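Local coordinates for TadZ (Pseudomonas aeruginosa, PDB 4LDA), which probably binds and hydrolyses ATP as a pilus assembly protein, the part in this crystal being its N-terminal CheY-like receiver domain, at residues A8-P13 / D17-S22; I54-G57 / S63-A66. All blocks are in the same frame, centred on the assembly; numbering follows the deposited sequence.

Contact 1: residues A8-P13 / D17-S22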
ATOM      1  N   ALA A   8      -2.108   5.206  -2.883  1.00 51.58           N
ATOM      2  CA  ALA A   8      -3.136   4.180  -2.823  1.00 50.89           C
ATOM      3  C   ALA A   8      -3.716   3.827  -4.188  1.00 57.20           C
ATOM      4  O   ALA A   8      -4.215   4.690  -4.913  1.00 57.67           O
ATOM      5  CB  ALA A   8      -4.261   4.635  -1.917  1.00 50.69           C
ATOM      6  N   LEU A   9      -3.662   2.526  -4.509  1.00 55.50           N
ATOM      7  CA  LEU A   9      -4.283   1.898  -5.666  1.00 56.93           C
ATOM      8  C   LEU A   9      -5.494   1.178  -5.137  1.00 60.54           C
ATOM      9  O   LEU A   9      -5.370   0.080  -4.600  1.00 59.84           O
ATOM     10  CB  LEU A   9      -3.314   0.961  -6.407  1.00 58.46           C
ATOM     11  CG  LEU A   9      -2.063   1.553  -6.976  1.00 64.23           C
ATOM     12  CD1 LEU A   9      -1.065   0.459  -7.299  1.00 64.76           C
ATOM     13  CD2 LEU A   9      -2.396   2.377  -8.208  1.00 68.99           C
ATOM     14  N   THR A  10      -6.632   1.859  -5.129  1.00 57.97           N
ATOM     15  CA  THR A  10      -7.883   1.349  -4.577  1.00 57.51           C
ATOM     16  C   THR A  10      -8.763   0.854  -5.699  1.00 64.34           C
ATOM     17  O   THR A  10      -8.636   1.342  -6.834  1.00 66.17           O
ATOM     18  CB  THR A  10      -8.573   2.449  -3.755  1.00 60.54           C
ATOM     19  OG1 THR A  10      -8.733   3.623  -4.567  1.00 66.22           O
ATOM     20  CG2 THR A  10      -7.795   2.798  -2.489  1.00 52.29           C
ATOM     21  N   GLN A  11      -9.652  -0.116  -5.408  1.00 60.65           N
ATOM     22  CA  GLN A  11     -10.520  -0.586  -6.479  1.00 63.00           C
ATOM     23  C   GLN A  11     -11.965  -0.019  -6.294  1.00 70.34           C
ATOM     24  O   GLN A  11     -12.800  -0.208  -7.185  1.00 72.21           O
ATOM     25  CB  GLN A  11     -10.503  -2.110  -6.678  1.00 64.42           C
ATOM     26  CG  GLN A  11     -10.729  -3.007  -5.496  1.00 71.24           C
ATOM     27  CD  GLN A  11     -10.315  -4.435  -5.833  1.00 81.38           C
ATOM     28  OE1 GLN A  11     -10.210  -4.841  -7.005  1.00 71.14           O
ATOM     29  NE2 GLN A  11     -10.092  -5.245  -4.801  1.00 75.66           N
ATOM     30  N   HIS A  12     -12.210   0.788  -5.232  1.00 66.90           N
ATOM     31  CA  HIS A  12     -13.463   1.527  -5.053  1.00 67.54           C
ATOM     32  C   HIS A  12     -13.211   2.736  -4.097  1.00 66.84           C
ATOM     33  O   HIS A  12     -12.289   2.691  -3.280  1.00 63.02           O
ATOM     34  CB  HIS A  12     -14.645   0.648  -4.602  1.00 69.80           C
ATOM     35  CG  HIS A  12     -14.576   0.141  -3.213  1.00 72.40           C
ATOM     36  ND1 HIS A  12     -15.162   0.835  -2.172  1.00 74.12           N
ATOM     37  CD2 HIS A  12     -14.062  -1.020  -2.740  1.00 73.43           C
ATOM     38  CE1 HIS A  12     -14.956   0.098  -1.096  1.00 72.43           C
ATOM     39  NE2 HIS A  12     -14.304  -1.033  -1.391  1.00 72.29           N
ATOM     40  N   PRO A  13     -13.982   3.850  -4.258  1.00 64.68           N
ATOM     41  CA  PRO A  13     -13.717   5.082  -3.470  1.00 63.52           C
ATOM     42  C   PRO A  13     -13.810   4.938  -1.944  1.00 67.14           C
ATOM     43  O   PRO A  13     -13.143   5.703  -1.232  1.00 65.51           O
ATOM     44  CB  PRO A  13     -14.816   6.047  -3.938  1.00 66.37           C
ATOM     45  CG  PRO A  13     -15.210   5.557  -5.264  1.00 71.66           C
ATOM     46  CD  PRO A  13     -15.070   4.076  -5.235  1.00 67.28           C
ATOM     47  N   ASP A  17     -11.303   6.705   1.038  1.00 57.50           N
ATOM     48  CA  ASP A  17     -11.824   7.488   2.155  1.00 57.25           C
ATOM     49  C   ASP A  17     -11.391   6.885   3.487  1.00 59.24           C
ATOM     50  O   ASP A  17     -10.951   7.625   4.358  1.00 58.79           O
ATOM     51  CB  ASP A  17     -13.357   7.594   2.094  1.00 61.34           C
ATOM     52  CG  ASP A  17     -13.875   8.448   0.956  1.00 86.03           C
ATOM     53  OD1 ASP A  17     -13.170   9.404   0.559  1.00 88.89           O
ATOM     54  OD2 ASP A  17     -15.015   8.202   0.498  1.00 98.90           O
ATOM     55  N   TRP A  18     -11.486   5.542   3.625  1.00 54.71           N
ATOM     56  CA  TRP A  18     -11.097   4.772   4.808  1.00 52.80           C
ATOM     57  C   TRP A  18      -9.598   4.968   5.112  1.00 55.26           C
ATOM     58  O   TRP A  18      -9.229   5.234   6.259  1.00 53.06           O
ATOM     59  CB  TRP A  18     -11.432   3.285   4.604  1.00 50.49           C
ATOM     60  CG  TRP A  18     -10.789   2.326   5.583  1.00 49.51           C
ATOM     61  CD1 TRP A  18     -11.093   2.163   6.903  1.00 51.68           C
ATOM     62  CD2 TRP A  18      -9.826   1.308   5.265  1.00 48.30           C
ATOM     63  NE1 TRP A  18     -10.335   1.152   7.436  1.00 50.30           N
ATOM     64  CE2 TRP A  18      -9.548   0.609   6.454  1.00 51.35           C
ATOM     65  CE3 TRP A  18      -9.122   0.962   4.100  1.00 49.26           C
ATOM     66  CZ2 TRP A  18      -8.629  -0.456   6.501  1.00 50.80           C
ATOM     67  CZ3 TRP A  18      -8.195  -0.074   4.155  1.00 50.56           C
ATOM     68  CH2 TRP A  18      -7.974  -0.788   5.335  1.00 50.67           C
ATOM     69  N   LEU A  19      -8.757   4.916   4.077  1.00 52.14           N
ATOM     70  CA  LEU A  19      -7.327   5.152   4.220  1.00 50.76           C
ATOM     71  C   LEU A  19      -7.034   6.594   4.637  1.00 56.24           C
ATOM     72  O   LEU A  19      -6.297   6.789   5.602  1.00 57.29           O
ATOM     73  CB  LEU A  19      -6.569   4.832   2.919  1.00 50.15           C
ATOM     74  CG  LEU A  19      -6.439   3.370   2.503  1.00 53.19           C
ATOM     75  CD1 LEU A  19      -5.807   3.274   1.141  1.00 53.51           C
ATOM     76  CD2 LEU A  19      -5.640   2.558   3.518  1.00 51.88           C
ATOM     77  N   GLN A  20      -7.615   7.593   3.929  1.00 53.97           N
ATOM     78  CA  GLN A  20      -7.406   9.023   4.174  1.00 53.98           C
ATOM     79  C   GLN A  20      -7.829   9.444   5.573  1.00 56.52           C
ATOM     80  O   GLN A  20      -7.104  10.204   6.218  1.00 56.28           O
ATOM     81  CB  GLN A  20      -8.156   9.879   3.141  1.00 56.65           C
ATOM     82  CG  GLN A  20      -7.438   9.929   1.804  1.00 76.26           C
ATOM     83  CD  GLN A  20      -8.169  10.612   0.668  1.00 86.68           C
ATOM     84  OE1 GLN A  20      -9.395  10.725   0.651  1.00 83.97           O
ATOM     85  NE2 GLN A  20      -7.437  10.935  -0.389  1.00 71.48           N
ATOM     86  N   ASN A  21      -8.995   8.970   6.031  1.00 53.03           N
ATOM     87  CA  ASN A  21      -9.553   9.311   7.337  1.00 53.54           C
ATOM     88  C   ASN A  21      -8.775   8.668   8.461  1.00 58.04           C
ATOM     89  O   ASN A  21      -8.511   9.340   9.453  1.00 60.21           O
ATOM     90  CB  ASN A  21     -11.032   8.900   7.428  1.00 56.18           C
ATOM     91  CG  ASN A  21     -11.972   9.731   6.568  1.00 76.40           C
ATOM     92  OD1 ASN A  21     -11.677  10.874   6.174  1.00 75.47           O
ATOM     93  ND2 ASN A  21     -13.147   9.198   6.287  1.00 67.30           N
ATOM     94  N   SER A  22      -8.399   7.387   8.309  1.00 53.11           N
ATOM     95  CA  SER A  22      -7.646   6.643   9.318  1.00 51.56           C
ATOM     96  C   SER A  22      -6.232   7.183   9.488  1.00 55.70           C
ATOM     97  O   SER A  22      -5.742   7.233  10.629  1.00 56.90           O
ATOM     98  CB  SER A  22      -7.575   5.162   8.951  1.00 51.70           C
ATOM     99  OG  SER A  22      -8.862   4.597   8.780  1.00 54.35           O
TER
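Next along the helix from D17, whose backbone nitrogen bonds to P13 across the contact, W18 offers a carbonyl oxygen that is gripped twice by S22. S22 OG lies 2.6 Å from W18 O, and S22 N, 3.1 Å from W18 O, completes the helical bond; the two donors come from opposite faces of the carbonyl plane, with the hydroxyl tilted 26° out of it. The serine hydroxyl is thereby satisfied on the helix itself while S22 packs against A110 and L113.

The polar link between the two segments is D17 N to P13 O, 3.1 Å long and nearly straight at 165°, and its four-residue spacing makes it an alpha-helical bond. D17 keeps CG beside its own nitrogen (chi1 -69°), which brings the carboxylate alongside the oxygen of that carbonyl, D17 OD2 3.6 Å from P13 O. Two oxygens so placed gain nothing from each other electrostatically, but the carboxylate is exposed and solvent probably screens it.

The apolar part rests on one methyl of L19. Its CD1 meets A8 CB at 3.7 Å and, more loosely, T10 CG2 at 4.2 Å, the L19 and T10 side chains reaching tip to tip. A8 and T10 stand two residues apart and both aim at the helix, whereas L9 between them turns away and packs on L52 and I54. L19 also touches F53 and L113, so it sits where helix 13-22 meets both the sheet and helix 110-121. This is the first half of a right-handed beta-alpha-beta unit, strand 4-9 followed by helix 13-22 and then strand 27-31, with the helix folding back over the sheet as in the CheY-like receiver fold.

Contact 2: residues I54-G57 / S63-A66; sequences ISLG and SQGA
The side-chain amide of Q64 lies with one face against I54. I54 CD1 stands over that face, 3.5 Å from Q64 NE2 and 3.8 Å from Q64 CD, and I54 CG1 adds a second contact at 3.5 Å from NE2 on the same side. At the edge beside NE2 lies S55 O, close to the amide plane, but at 4.1 Å from Q64 NE2 it is too far for a hydrogen bond; that carbonyl accepts from N60 ND2.

The isoleucine gets there by being fully stretched, with CG1 anti to the backbone N (chi1 -170°) and the chain continuing straight to CD1. The glutamine does the reverse: a bend at chi2 (-67°) folds its amide back across the isoleucine tip, so that the two chains cross at a slant. Both belong to a right-handed beta-alpha-beta crossover of the receiver fold, in which strand 51-55 leads through helix 61-74 to strand 79-83.

Nearer the backbone, on the side of the amide that I54 covers, L56 CD2 touches Q64 CB at 3.5 Å, aliphatic carbon on aliphatic carbon. On the strand side I54 also packs on V80 and L56 on A82.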
ATOM      1  N   ILE A  54      -2.229  -1.217  -2.000  1.00 50.84           N
ATOM      2  CA  ILE A  54      -2.766  -1.782  -3.238  1.00 51.63           C
ATOM      3  C   ILE A  54      -3.923  -2.730  -2.876  1.00 55.15           C
ATOM      4  O   ILE A  54      -3.773  -3.627  -2.059  1.00 54.11           O
ATOM      5  CB  ILE A  54      -1.693  -2.458  -4.134  1.00 55.94           C
ATOM      6  CG1 ILE A  54      -2.285  -2.814  -5.548  1.00 57.44           C
ATOM      7  CG2 ILE A  54      -0.976  -3.634  -3.418  1.00 55.16           C
ATOM      8  CD1 ILE A  54      -1.294  -3.298  -6.576  1.00 64.98           C
ATOM      9  N   SER A  55      -5.093  -2.459  -3.450  1.00 54.26           N
ATOM     10  CA  SER A  55      -6.297  -3.244  -3.233  1.00 53.77           C
ATOM     11  C   SER A  55      -6.270  -4.453  -4.185  1.00 58.32           C
ATOM     12  O   SER A  55      -6.147  -4.294  -5.407  1.00 59.38           O
ATOM     13  CB  SER A  55      -7.538  -2.379  -3.414  1.00 54.56           C
ATOM     14  OG  SER A  55      -8.685  -3.106  -3.018  1.00 63.76           O
ATOM     15  N   LEU A  56      -6.331  -5.651  -3.597  1.00 55.58           N
ATOM     16  CA  LEU A  56      -6.287  -6.934  -4.289  1.00 58.28           C
ATOM     17  C   LEU A  56      -7.565  -7.761  -4.098  1.00 66.43           C
ATOM     18  O   LEU A  56      -8.117  -7.855  -2.996  1.00 66.44           O
ATOM     19  CB  LEU A  56      -5.090  -7.768  -3.799  1.00 58.37           C
ATOM     20  CG  LEU A  56      -3.695  -7.217  -4.058  1.00 63.29           C
ATOM     21  CD1 LEU A  56      -2.650  -8.134  -3.472  1.00 64.55           C
ATOM     22  CD2 LEU A  56      -3.435  -7.048  -5.536  1.00 65.34           C
ATOM     23  N   GLY A  57      -7.966  -8.410  -5.178  1.00 65.51           N
ATOM     24  CA  GLY A  57      -9.108  -9.313  -5.243  1.00 66.71           C
ATOM     25  C   GLY A  57      -8.827 -10.400  -6.257  1.00 73.70           C
ATOM     26  O   GLY A  57      -7.813 -10.322  -6.954  1.00 74.03           O
ATOM     27  N   SER A  63      -2.812  -9.182 -12.743  1.00 85.48           N
ATOM     28  CA  SER A  63      -2.220  -7.927 -13.223  1.00 85.28           C
ATOM     29  C   SER A  63      -1.644  -7.070 -12.073  1.00 86.56           C
ATOM     30  O   SER A  63      -0.562  -6.506 -12.240  1.00 87.33           O
ATOM     31  CB  SER A  63      -3.241  -7.107 -14.011  1.00 89.83           C
ATOM     32  OG  SER A  63      -4.402  -6.785 -13.261  1.00 98.42           O
ATOM     33  N   GLN A  64      -2.347  -6.975 -10.922  1.00 79.07           N
ATOM     34  CA  GLN A  64      -1.884  -6.170  -9.789  1.00 74.97           C
ATOM     35  C   GLN A  64      -0.699  -6.837  -9.083  1.00 76.40           C
ATOM     36  O   GLN A  64       0.181  -6.127  -8.603  1.00 74.82           O
ATOM     37  CB  GLN A  64      -3.009  -5.899  -8.777  1.00 73.87           C
ATOM     38  CG  GLN A  64      -4.143  -5.011  -9.273  1.00 74.94           C
ATOM     39  CD  GLN A  64      -3.719  -3.599  -9.537  1.00 94.28           C
ATOM     40  OE1 GLN A  64      -3.148  -3.291 -10.594  1.00 93.28           O
ATOM     41  NE2 GLN A  64      -4.046  -2.698  -8.600  1.00 85.51           N
ATOM     42  N   GLY A  65      -0.680  -8.173  -9.045  1.00 72.80           N
ATOM     43  CA  GLY A  65       0.403  -8.961  -8.458  1.00 72.57           C
ATOM     44  C   GLY A  65       1.695  -8.729  -9.205  1.00 78.26           C
ATOM     45  O   GLY A  65       2.747  -8.522  -8.589  1.00 77.38           O
ATOM     46  N   ALA A  66       1.596  -8.687 -10.554  1.00 77.25           N
ATOM     47  CA  ALA A  66       2.707  -8.403 -11.467  1.00 79.49           C
ATOM     48  C   ALA A  66       3.244  -6.987 -11.247  1.00 81.28           C
ATOM     49  O   ALA A  66       4.453  -6.774 -11.325  1.00 82.48           O
ATOM     50  CB  ALA A  66       2.255  -8.573 -12.905  1.00 82.97           C
TER

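In the fold
Contact 1 and contact 2 have centres about 15 Å apart and involve neighbouring strands of one parallel sheet, joined by a probable hydrogen bond from S55 N to L9 O at 2.8 Å. Just past strand 4-9 the chain also reaches the end of strand 51-55: Q11 NE2 lies 3.1 Å from S55 OG, a weak hydrogen bond. E15, on helix 13-22, bridges the two contacts with its carboxylate, OE1 accepting from Q11 N and OE2 bonded to S55 OG. In CheY-like receivers the phosphorylation pocket lies at the C-terminal ends of the first and third strands. Neither 10-12 nor 55-57 holds an acidic residue, although E15 reaches in, consistent with a site lacking the canonical phosphoacceptor aspartate.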